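Local coordinates for cellulose-binding protein (Saccharophagus degradans, PDB 2YHG) that probably hydrolyses glycosidic bonds and binds polysaccharide in carbohydrate metabolism, this piece holding its nucleoside hydrolase-like and C-terminal domains, at residues Leu51-Glu56 with His312-Ala317; Ile62-Gly67 with Ala77-Ile82. All blocks are in the same frame, centred on the assembly; numbering follows the deposited sequence.

Interaction 1: residues Leu51-Glu56 with His312-Ala317; sequences LVMANE and HNDFQA
Val52, at the C-terminal end of helix 42-52, meets the ring edge of Phe315 on helix 308-323. Its CG2 lies near the ring plane, 3.8 Å from both CD1 and CE1. The two side chains cross at about a right angle, and CG2 alone of the valine atoms comes within 4.2 Å of the ring. With CG1 anti to the carbonyl carbon (chi1 -59°), CG2 falls between the backbone N and the carbonyl carbon and points to the ring. Phe315 is further enclosed by Tyr219 and Ile224 of helix 217-225, which makes this the tightly packed, apolar part of the contact. The Met53 side is more polar and borders partly exposed Glu56 and a buffer molecule, probably from crystallisation, that makes a weak hydrogen bond to Asp314 OD2. Met53 bends at its last torsion (chi3 74°), and its CE comes to 3.5 Å from Asp314 OD2, while SD lies 4.0 Å from that oxygen. No hydrogen bond crosses between the segments. Asp314 OD1 accepts a hydrogen bond from His333, and Arg318, bonded also to Val52 O and Asn55 OD1, forms salt bridges with both Asp314 and Glu56, which may ease the nearness of these two carboxylates. The contact is a helix-to-helix packing in which helix 308-323 lies against the C-terminal end of helix 42-52 of the nucleoside hydrolase-like domain.

Interaction 2: residues Ile62-Gly67 with Ala77-Ile82; sequences IITTTG and AYVDRI
A beta-alpha unit of the parallel sheet provides this contact: strand 58-64 runs through a loop into helix 77-93, which packs back on the sheet. Val79, in the first turn of the helix, fits against two strand residues, Ile62 and Thr64. Being two apart on the strand, they point the same way, toward the helix. Ile63 between them points away. Ile62 CG2 lies 3.9 Å from Val79 CG1 and equally far from Val79 CG2, so a single methyl faces the forked end of the valine. That methyl is the branch of Ile62 set anti to the backbone N, while CG1 is anti to the carbonyl carbon. On the Thr64 side, OG1 is 3.7 Å from Val79 CG2, and the two side chains pass in opposite directions.

This hydroxyl also has a polar link to the helix. A water lies 2.8 Å from Thr64 OG1 and accepts a hydrogen bond from Val79 N at 3.1 Å. The water thus serves a backbone N-H in the first turn of the helix, where no earlier turn supplies a carbonyl. No direct hydrogen bond joins the two segments. Thr64 is also touched by Thr73 and Thr76 of the connecting loop and by Met112 of the neighbouring strand 110-112. Val79 touches Asn110 as well. Backbone bonds from Ile62 and Thr64 to Val111, and from Ile63 to His33 and Thr35, hold the strand within the sheet. The pairing is typical of the Rossmann-like alpha/beta fold, with an aliphatic helix residue laid on the parallel sheet.

From the N terminus, helix 42-52 ends in the first segment of interaction 1, and the chain passes through a short 3-10 turn into strand 58-64. The strand's end and the start of helix 77-93 then form interaction 2, which closes a short loop of nine residues. Interaction 1 closes only much later, when helix 308-323 returns after 255 intervening residues. Interaction 2 is therefore nested inside it. The contacts lie about 20 Å apart between centres, yet they touch: Leu51 CD1 packs 3.6 Å from Ile82 CG2. Interaction 2 joins neighbouring elements of the alpha/beta domain, whereas interaction 1 brings a late helix back onto an early one.

Interaction 1: residues Leu51-Glu56 with His312-Ala317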
# COMPACT_ATOMS: atom_id res chain seq x y z
N LEU A 51 5.62 -3.50 -9.58
CA LEU A 51 6.84 -3.11 -10.30
C LEU A 51 6.67 -1.87 -11.15
O LEU A 51 7.55 -1.02 -11.16
CB LEU A 51 7.40 -4.28 -11.07
CG LEU A 51 7.96 -5.41 -10.19
CD1 LEU A 51 8.29 -6.59 -11.10
CD2 LEU A 51 9.15 -4.98 -9.42
N VAL A 52 5.56 -1.74 -11.85
CA VAL A 52 5.36 -0.53 -12.67
C VAL A 52 4.98 0.68 -11.83
O VAL A 52 4.99 1.80 -12.33
CB VAL A 52 4.41 -0.75 -13.86
CG1 VAL A 52 4.92 -1.84 -14.78
CG2 VAL A 52 2.96 -0.98 -13.42
N MET A 53 4.68 0.46 -10.55
CA MET A 53 4.47 1.51 -9.55
C MET A 53 5.73 1.74 -8.69
O MET A 53 5.67 2.56 -7.78
CB MET A 53 3.27 1.13 -8.61
CG MET A 53 1.92 1.10 -9.33
SD MET A 53 0.55 0.69 -8.27
CE MET A 53 0.39 2.22 -7.35
N ALA A 54 6.81 1.03 -8.95
CA ALA A 54 7.89 0.95 -7.96
C ALA A 54 8.63 2.26 -7.75
O ALA A 54 9.28 2.45 -6.74
CB ALA A 54 8.86 -0.18 -8.29
N ASN A 55 8.57 3.17 -8.71
CA ASN A 55 9.15 4.49 -8.54
C ASN A 55 8.53 5.27 -7.37
O ASN A 55 9.12 6.23 -6.89
CB ASN A 55 8.99 5.32 -9.82
CG ASN A 55 7.55 5.71 -10.05
OD1 ASN A 55 6.70 4.83 -10.25
ND2 ASN A 55 7.24 7.01 -9.98
N GLU A 56 7.33 4.88 -6.94
CA GLU A 56 6.62 5.57 -5.87
C GLU A 56 6.96 5.06 -4.48
O GLU A 56 6.45 5.63 -3.51
CB GLU A 56 5.08 5.42 -6.05
CG GLU A 56 4.56 5.84 -7.41
CD GLU A 56 4.74 7.32 -7.75
OE1 GLU A 56 4.95 8.16 -6.82
OE2 GLU A 56 4.51 7.65 -8.94
N HIS A 312 -7.43 2.18 -11.64
CA HIS A 312 -7.36 1.53 -12.93
C HIS A 312 -6.66 2.38 -13.98
O HIS A 312 -5.88 1.87 -14.80
CB HIS A 312 -8.75 1.14 -13.44
CG HIS A 312 -9.48 0.23 -12.52
ND1 HIS A 312 -8.85 -0.70 -11.71
CD2 HIS A 312 -10.81 0.13 -12.26
CE1 HIS A 312 -9.78 -1.29 -10.98
NE2 HIS A 312 -10.97 -0.84 -11.31
N ASN A 313 -6.92 3.67 -13.94
CA ASN A 313 -6.28 4.56 -14.90
C ASN A 313 -4.78 4.62 -14.65
O ASN A 313 -3.97 4.66 -15.58
CB ASN A 313 -6.90 5.96 -14.85
CG ASN A 313 -8.29 5.99 -15.40
OD1 ASN A 313 -8.91 4.96 -15.74
ND2 ASN A 313 -8.83 7.21 -15.48
N ASP A 314 -4.38 4.62 -13.37
CA ASP A 314 -2.99 4.60 -12.99
C ASP A 314 -2.26 3.42 -13.62
O ASP A 314 -1.20 3.58 -14.24
CB ASP A 314 -2.91 4.57 -11.47
CG ASP A 314 -1.51 4.56 -10.94
OD1 ASP A 314 -0.65 5.36 -11.39
OD2 ASP A 314 -1.24 3.77 -10.03
N PHE A 315 -2.78 2.21 -13.45
CA PHE A 315 -2.09 1.03 -13.94
C PHE A 315 -2.07 1.05 -15.48
O PHE A 315 -1.09 0.68 -16.08
CB PHE A 315 -2.79 -0.20 -13.37
CG PHE A 315 -2.10 -1.54 -13.61
CD1 PHE A 315 -0.77 -1.68 -13.85
CD2 PHE A 315 -2.84 -2.70 -13.46
CE1 PHE A 315 -0.20 -2.93 -13.97
CE2 PHE A 315 -2.27 -3.96 -13.55
CZ PHE A 315 -0.94 -4.08 -13.81
N GLN A 316 -3.17 1.46 -16.09
CA GLN A 316 -3.22 1.59 -17.56
C GLN A 316 -2.09 2.48 -18.06
O GLN A 316 -1.37 2.12 -19.01
CB GLN A 316 -4.58 2.10 -17.98
CG GLN A 316 -4.69 2.37 -19.46
CD GLN A 316 -5.98 3.01 -19.91
OE1 GLN A 316 -6.99 3.01 -19.21
NE2 GLN A 316 -5.95 3.57 -21.12
N ALA A 317 -1.94 3.67 -17.48
CA ALA A 317 -0.89 4.59 -17.91
C ALA A 317 0.47 4.01 -17.67
O ALA A 317 1.36 4.17 -18.52
CB ALA A 317 -1.04 5.93 -17.19

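Interaction 2: residues Ile62-Gly67 with Ala77-Ile82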
# COMPACT_ATOMS: atom_id res chain seq x y z
N ILE A 62 11.45 -8.68 -1.88
CA ILE A 62 10.46 -9.49 -2.57
C ILE A 62 10.74 -10.92 -2.15
O ILE A 62 11.70 -11.53 -2.62
CB ILE A 62 10.51 -9.34 -4.10
CG1 ILE A 62 10.44 -7.88 -4.55
CG2 ILE A 62 9.41 -10.21 -4.74
CD1 ILE A 62 10.84 -7.67 -5.99
N ILE A 63 9.96 -11.43 -1.20
CA ILE A 63 10.30 -12.65 -0.50
C ILE A 63 9.31 -13.75 -0.85
O ILE A 63 8.12 -13.60 -0.61
CB ILE A 63 10.28 -12.39 1.03
CG1 ILE A 63 11.39 -11.41 1.42
CG2 ILE A 63 10.42 -13.71 1.80
CD1 ILE A 63 11.28 -10.85 2.82
N THR A 64 9.80 -14.85 -1.41
CA THR A 64 8.97 -15.98 -1.77
C THR A 64 8.83 -16.91 -0.56
O THR A 64 9.82 -17.34 0.02
CB THR A 64 9.61 -16.74 -2.95
OG1 THR A 64 9.54 -15.93 -4.13
CG2 THR A 64 8.88 -18.06 -3.23
N THR A 65 7.58 -17.24 -0.21
CA THR A 65 7.29 -17.99 1.01
C THR A 65 5.97 -18.75 0.83
O THR A 65 5.56 -19.09 -0.28
CB THR A 65 7.34 -17.05 2.23
OG1 THR A 65 7.26 -17.77 3.46
CG2 THR A 65 6.31 -15.98 2.18
N THR A 66 5.34 -19.09 1.96
CA THR A 66 4.23 -20.01 2.04
C THR A 66 2.99 -19.31 2.57
O THR A 66 2.98 -18.16 2.99
CB THR A 66 4.61 -21.15 2.99
OG1 THR A 66 4.89 -20.54 4.25
CG2 THR A 66 5.81 -21.97 2.47
N GLY A 67 1.91 -20.08 2.57
CA GLY A 67 0.69 -19.76 3.32
C GLY A 67 -0.21 -20.98 3.28
O GLY A 67 0.20 -22.03 2.80
N ALA A 77 11.51 -19.00 -8.72
CA ALA A 77 11.40 -18.94 -10.18
C ALA A 77 10.27 -18.05 -10.67
O ALA A 77 10.41 -17.43 -11.71
CB ALA A 77 11.30 -20.33 -10.78
N TYR A 78 9.12 -17.98 -9.98
CA TYR A 78 8.08 -17.04 -10.41
C TYR A 78 8.58 -15.59 -10.42
O TYR A 78 8.41 -14.85 -11.38
CB TYR A 78 6.85 -17.09 -9.50
CG TYR A 78 5.92 -18.24 -9.75
CD1 TYR A 78 4.97 -18.18 -10.74
CD2 TYR A 78 5.97 -19.38 -8.96
CE1 TYR A 78 4.08 -19.28 -10.95
CE2 TYR A 78 5.12 -20.45 -9.15
CZ TYR A 78 4.19 -20.40 -10.13
OH TYR A 78 3.34 -21.48 -10.30
N VAL A 79 9.21 -15.19 -9.33
CA VAL A 79 9.73 -13.85 -9.22
C VAL A 79 10.87 -13.63 -10.23
O VAL A 79 10.93 -12.58 -10.87
CB VAL A 79 10.15 -13.50 -7.80
CG1 VAL A 79 10.89 -12.16 -7.74
CG2 VAL A 79 8.94 -13.50 -6.87
N ASP A 80 11.73 -14.63 -10.42
CA ASP A 80 12.82 -14.49 -11.37
C ASP A 80 12.26 -14.13 -12.75
O ASP A 80 12.82 -13.31 -13.47
CB ASP A 80 13.57 -15.83 -11.51
CG ASP A 80 14.26 -16.30 -10.25
OD1 ASP A 80 14.42 -15.55 -9.26
OD2 ASP A 80 14.67 -17.49 -10.28
N ARG A 81 11.21 -14.84 -13.17
CA ARG A 81 10.60 -14.65 -14.47
C ARG A 81 10.03 -13.24 -14.62
O ARG A 81 10.20 -12.57 -15.64
CB ARG A 81 9.52 -15.72 -14.66
CG ARG A 81 8.77 -15.70 -15.97
CD ARG A 81 8.14 -17.06 -16.26
NE ARG A 81 7.23 -16.97 -17.37
CZ ARG A 81 6.01 -16.48 -17.28
NH1 ARG A 81 5.53 -16.10 -16.10
NH2 ARG A 81 5.27 -16.38 -18.37
N ILE A 82 9.35 -12.76 -13.59
CA ILE A 82 8.77 -11.45 -13.61
C ILE A 82 9.87 -10.37 -13.61
O ILE A 82 9.74 -9.39 -14.34
CB ILE A 82 7.76 -11.28 -12.46
CG1 ILE A 82 6.52 -12.15 -12.70
CG2 ILE A 82 7.39 -9.82 -12.28
CD1 ILE A 82 5.66 -12.38 -11.51
O HOH W 1 8.89 -16.86 -6.74